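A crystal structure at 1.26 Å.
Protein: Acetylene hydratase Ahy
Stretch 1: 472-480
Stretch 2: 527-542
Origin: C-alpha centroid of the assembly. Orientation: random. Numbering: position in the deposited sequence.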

# COMPACT_ATOMS: atom_id res chain seq x y z
N ILE A 472 8.76 -5.22 -9.71
CA ILE A 472 8.35 -6.62 -9.74
C ILE A 472 9.03 -7.29 -10.94
O ILE A 472 8.94 -6.78 -12.05
CB ILE A 472 6.83 -6.76 -9.86
CG1 ILE A 472 6.12 -6.08 -8.70
CG2 ILE A 472 6.43 -8.26 -9.91
CD1 ILE A 472 4.58 -6.09 -8.82
N PRO A 473 9.78 -8.38 -10.71
CA PRO A 473 10.59 -8.97 -11.77
C PRO A 473 9.85 -9.92 -12.73
O PRO A 473 10.47 -10.84 -13.28
CB PRO A 473 11.67 -9.72 -10.99
CG PRO A 473 11.00 -10.14 -9.75
CD PRO A 473 10.01 -9.06 -9.41
N PHE A 474 8.55 -9.73 -12.92
CA PHE A 474 7.81 -10.46 -13.93
C PHE A 474 6.56 -9.68 -14.22
O PHE A 474 6.16 -8.80 -13.44
CB PHE A 474 7.42 -11.86 -13.42
CG PHE A 474 6.48 -11.84 -12.26
CD1 PHE A 474 6.96 -11.75 -10.96
CD2 PHE A 474 5.10 -11.90 -12.45
CE1 PHE A 474 6.08 -11.72 -9.89
CE2 PHE A 474 4.22 -11.85 -11.38
CZ PHE A 474 4.72 -11.76 -10.09
N GLY A 475 5.92 -10.03 -15.33
CA GLY A 475 4.58 -9.49 -15.61
C GLY A 475 3.66 -10.60 -16.07
O GLY A 475 4.07 -11.44 -16.87
N ASN A 476 2.45 -10.61 -15.53
CA ASN A 476 1.36 -11.44 -16.08
C ASN A 476 0.49 -10.63 -17.04
O ASN A 476 0.11 -9.51 -16.74
CB ASN A 476 0.47 -11.99 -14.95
CG ASN A 476 1.20 -13.01 -14.08
OD1 ASN A 476 1.08 -13.00 -12.86
ND2 ASN A 476 1.97 -13.86 -14.71
N THR A 477 0.18 -11.22 -18.19
CA THR A 477 -0.77 -10.58 -19.10
C THR A 477 -2.22 -10.77 -18.62
O THR A 477 -2.56 -11.78 -18.02
CB THR A 477 -0.60 -11.15 -20.52
OG1 THR A 477 -0.76 -12.58 -20.46
CG2 THR A 477 0.78 -10.81 -21.07
N SER A 478 -3.04 -9.76 -18.92
CA SER A 478 -4.45 -9.79 -18.64
C SER A 478 -5.23 -9.50 -19.91
O SER A 478 -5.06 -8.44 -20.51
CB SER A 478 -4.80 -8.75 -17.59
OG SER A 478 -6.12 -8.97 -17.15
N GLN A 479 -6.09 -10.42 -20.32
CA GLN A 479 -6.93 -10.19 -21.48
C GLN A 479 -8.16 -9.41 -21.13
O GLN A 479 -8.71 -9.56 -20.01
CB GLN A 479 -7.31 -11.54 -22.10
CG GLN A 479 -6.12 -12.36 -22.57
CD GLN A 479 -6.57 -13.58 -23.31
OE1 GLN A 479 -7.14 -14.50 -22.72
NE2 GLN A 479 -6.40 -13.56 -24.62
N GLN A 480 -8.62 -8.60 -22.09
CA GLN A 480 -9.89 -7.90 -21.98
C GLN A 480 -11.07 -8.86 -22.19
O GLN A 480 -11.13 -9.54 -23.22
CB GLN A 480 -9.95 -6.82 -23.03
CG GLN A 480 -11.15 -5.93 -22.91
CD GLN A 480 -11.12 -4.75 -23.86
OE1 GLN A 480 -10.16 -4.57 -24.62
NE2 GLN A 480 -12.14 -3.93 -23.80
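Stretch 2 (527-542) EWEEYQKQYTYMSKLP

How does the second stretch run along the first? It begins with a short helix that includes W528 to Y531, passes through a type I turn from Y531 to Q534, and then extends into a strand, T536 to M538. This strand lies beside F474 to N476 in the opposite direction, with 172° between the two N-to-C axes and a closest approach of 4.7 Å. The register pairs F474 with M538, G475 with Y537 and N476 with T536. G475 and Y537 form the hydrogen-bonded pair: G475 N donates to Y537 O at 3.0 Å, and Y537 N donates to G475 O at 2.9 Å. The ladder continues at both ends, where S539 N reaches P473 O at 2.9 Å and T477 N reaches Y535 O at 2.9 Å.

What makes T477 the centre of the contact? It has the largest area covered by the second stretch, and its CA-to-CB bond points toward that stretch, at the place where the chain comes out of the turn. Its OG1 donates to Q534 O at 2.8 Å, although the position of OG1 is less certain than most. Its methyl CG2 lies 3.7 Å from Y531 CD2 and 3.8 Å from Y537 CE1, at the edge of the Y537 ring, while CB is 4.1 Å from W528 CH2. The two tyrosines are themselves tied together, Y537 OH donating to Y531 O at 2.7 Å. A water adds a further link by donating to both T477 O and Y535 O.

Where does P473 find its cover? Its ring packs on the far end of the second stretch, with CB 4.1 Å from L541 CD2, while its carbonyl accepts the bond from S539. Next to it, F474 CB rests 3.7 Å from M538 SD. The side chains of F474, M538, N476 and T536 share one face of the sheet, but the end of F474 leads away from the partner strand.

How does the helical end reach the first stretch? Q532 extends its side chain to Q479, whose NE2 donates to Q532 OE1 at 2.9 Å. The other end of the Q532 amide is held within its own stretch, NE2 donating to W528 O at 3.1 Å. The indole of W528 presents its edge to the backbone, with CZ2 3.2 Å from S478 O. A second water accepts from Q480 N and W528 NE1 and donates to Q532 OE1, closing this corner.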

# COMPACT_ATOMS: atom_id res chain seq x y z
N GLU A 527 3.38 -6.83 -30.74
CA GLU A 527 2.25 -5.99 -30.36
C GLU A 527 1.33 -6.81 -29.45
O GLU A 527 1.53 -8.02 -29.27
CB GLU A 527 1.49 -5.49 -31.59
CG GLU A 527 2.27 -4.42 -32.36
CD GLU A 527 1.53 -3.84 -33.56
OE1 GLU A 527 0.35 -4.19 -33.82
OE2 GLU A 527 2.17 -3.03 -34.26
N TRP A 528 0.30 -6.16 -28.90
CA TRP A 528 -0.52 -6.78 -27.86
C TRP A 528 -1.24 -8.07 -28.29
O TRP A 528 -1.36 -9.02 -27.51
CB TRP A 528 -1.49 -5.73 -27.31
CG TRP A 528 -2.51 -6.27 -26.36
CD1 TRP A 528 -3.86 -6.29 -26.56
CD2 TRP A 528 -2.27 -6.89 -25.08
NE1 TRP A 528 -4.49 -6.87 -25.47
CE2 TRP A 528 -3.54 -7.26 -24.56
CE3 TRP A 528 -1.11 -7.18 -24.33
CZ2 TRP A 528 -3.68 -7.89 -23.32
CZ3 TRP A 528 -1.27 -7.80 -23.09
CH2 TRP A 528 -2.55 -8.14 -22.60
N GLU A 529 -1.70 -8.13 -29.54
CA GLU A 529 -2.39 -9.34 -29.99
C GLU A 529 -1.54 -10.59 -29.78
O GLU A 529 -2.03 -11.62 -29.32
CB GLU A 529 -2.83 -9.21 -31.45
CG GLU A 529 -3.34 -10.52 -32.01
CD GLU A 529 -4.13 -10.38 -33.29
OE1 GLU A 529 -4.21 -9.27 -33.86
OE2 GLU A 529 -4.68 -11.42 -33.73
N GLU A 530 -0.25 -10.49 -30.11
CA GLU A 530 0.66 -11.60 -29.92
C GLU A 530 1.14 -11.73 -28.46
O GLU A 530 1.18 -12.84 -27.91
CB GLU A 530 1.86 -11.43 -30.85
CG GLU A 530 2.88 -12.56 -30.78
CD GLU A 530 4.08 -12.38 -31.73
OE1 GLU A 530 4.23 -11.31 -32.38
OE2 GLU A 530 4.88 -13.34 -31.82
N TYR A 531 1.43 -10.60 -27.84
CA TYR A 531 2.00 -10.58 -26.51
C TYR A 531 1.10 -11.27 -25.50
O TYR A 531 1.59 -11.97 -24.63
CB TYR A 531 2.23 -9.14 -26.07
CG TYR A 531 3.13 -8.99 -24.88
CD1 TYR A 531 4.52 -9.02 -25.02
CD2 TYR A 531 2.61 -8.78 -23.60
CE1 TYR A 531 5.37 -8.86 -23.93
CE2 TYR A 531 3.44 -8.61 -22.51
CZ TYR A 531 4.82 -8.65 -22.67
OH TYR A 531 5.68 -8.47 -21.60
N GLN A 532 -0.22 -11.06 -25.61
CA GLN A 532 -1.15 -11.55 -24.59
C GLN A 532 -1.31 -13.05 -24.61
O GLN A 532 -1.93 -13.61 -23.71
CB GLN A 532 -2.52 -10.91 -24.79
CG GLN A 532 -3.24 -11.44 -26.03
CD GLN A 532 -4.49 -10.67 -26.29
OE1 GLN A 532 -5.58 -11.04 -25.83
NE2 GLN A 532 -4.33 -9.55 -26.99
N LYS A 533 -0.76 -13.70 -25.64
CA LYS A 533 -0.93 -15.14 -25.79
C LYS A 533 -0.11 -15.95 -24.79
O LYS A 533 -0.40 -17.12 -24.57
CB LYS A 533 -0.65 -15.57 -27.24
CG LYS A 533 -1.70 -15.04 -28.22
CD LYS A 533 -1.35 -15.42 -29.66
CE LYS A 533 -2.39 -14.89 -30.62
NZ LYS A 533 -2.12 -15.31 -32.03
N GLN A 534 0.90 -15.33 -24.18
CA GLN A 534 1.69 -15.98 -23.17
C GLN A 534 1.32 -15.42 -21.81
O GLN A 534 1.12 -14.21 -21.67
CB GLN A 534 3.16 -15.71 -23.46
CG GLN A 534 4.10 -16.35 -22.45
CD GLN A 534 5.56 -16.32 -22.87
OE1 GLN A 534 5.90 -16.66 -24.01
NE2 GLN A 534 6.44 -15.94 -21.95
N TYR A 535 1.20 -16.30 -20.82
CA TYR A 535 0.76 -15.89 -19.49
C TYR A 535 1.69 -14.91 -18.80
O TYR A 535 1.24 -13.93 -18.20
CB TYR A 535 0.63 -17.08 -18.55
CG TYR A 535 -0.53 -17.99 -18.80
CD1 TYR A 535 -1.79 -17.49 -19.10
CD2 TYR A 535 -0.38 -19.36 -18.64
CE1 TYR A 535 -2.88 -18.36 -19.29
CE2 TYR A 535 -1.44 -20.22 -18.82
CZ TYR A 535 -2.69 -19.73 -19.15
OH TYR A 535 -3.77 -20.58 -19.34
N THR A 536 2.99 -15.23 -18.81
CA THR A 536 3.94 -14.56 -17.92
C THR A 536 5.26 -14.30 -18.63
O THR A 536 5.77 -15.19 -19.31
CB THR A 536 4.25 -15.49 -16.72
OG1 THR A 536 3.01 -15.90 -16.12
CG2 THR A 536 5.17 -14.81 -15.69
N TYR A 537 5.82 -13.12 -18.40
CA TYR A 537 7.13 -12.78 -18.92
C TYR A 537 8.06 -12.45 -17.76
O TYR A 537 7.84 -11.48 -17.04
CB TYR A 537 7.03 -11.57 -19.85
CG TYR A 537 6.25 -11.87 -21.10
CD1 TYR A 537 4.87 -11.70 -21.15
CD2 TYR A 537 6.89 -12.30 -22.25
CE1 TYR A 537 4.15 -11.97 -22.32
CE2 TYR A 537 6.20 -12.56 -23.42
CZ TYR A 537 4.84 -12.40 -23.45
OH TYR A 537 4.17 -12.66 -24.63
N MET A 538 9.10 -13.27 -17.59
CA MET A 538 10.07 -13.05 -16.53
C MET A 538 11.09 -12.00 -16.94
O MET A 538 11.50 -11.96 -18.10
CB MET A 538 10.80 -14.35 -16.18
CG MET A 538 9.88 -15.51 -15.76
SD MET A 538 8.79 -15.16 -14.36
CE MET A 538 9.96 -14.54 -13.16
N SER A 539 11.51 -11.18 -15.98
CA SER A 539 12.55 -10.20 -16.21
C SER A 539 13.92 -10.79 -15.88
O SER A 539 14.05 -11.61 -14.96
CB SER A 539 12.36 -8.98 -15.31
OG SER A 539 13.30 -7.96 -15.61
N LYS A 540 14.92 -10.36 -16.63
CA LYS A 540 16.31 -10.53 -16.20
C LYS A 540 16.60 -9.49 -15.13
O LYS A 540 15.91 -8.47 -15.02
CB LYS A 540 17.25 -10.33 -17.38
CG LYS A 540 17.09 -11.35 -18.50
CD LYS A 540 17.91 -10.95 -19.71
CE LYS A 540 19.30 -11.57 -19.68
NZ LYS A 540 19.94 -11.63 -21.05
N LEU A 541 17.63 -9.76 -14.33
CA LEU A 541 18.01 -8.87 -13.26
C LEU A 541 19.52 -8.67 -13.34
O LEU A 541 20.23 -9.55 -13.85
CB LEU A 541 17.63 -9.48 -11.91
CG LEU A 541 16.14 -9.62 -11.60
CD1 LEU A 541 15.98 -10.35 -10.30
CD2 LEU A 541 15.46 -8.27 -11.52
N PRO A 542 20.05 -7.55 -12.81
CA PRO A 542 21.51 -7.36 -12.79
C PRO A 542 22.22 -8.41 -11.95
O PRO A 542 21.63 -9.02 -11.05
CB PRO A 542 21.70 -5.98 -12.14
CG PRO A 542 20.34 -5.29 -12.31
CD PRO A 542 19.34 -6.41 -12.19
O HOH W 1 -1.19 -14.28 -16.99
O HOH W 2 -7.13 -8.50 -24.65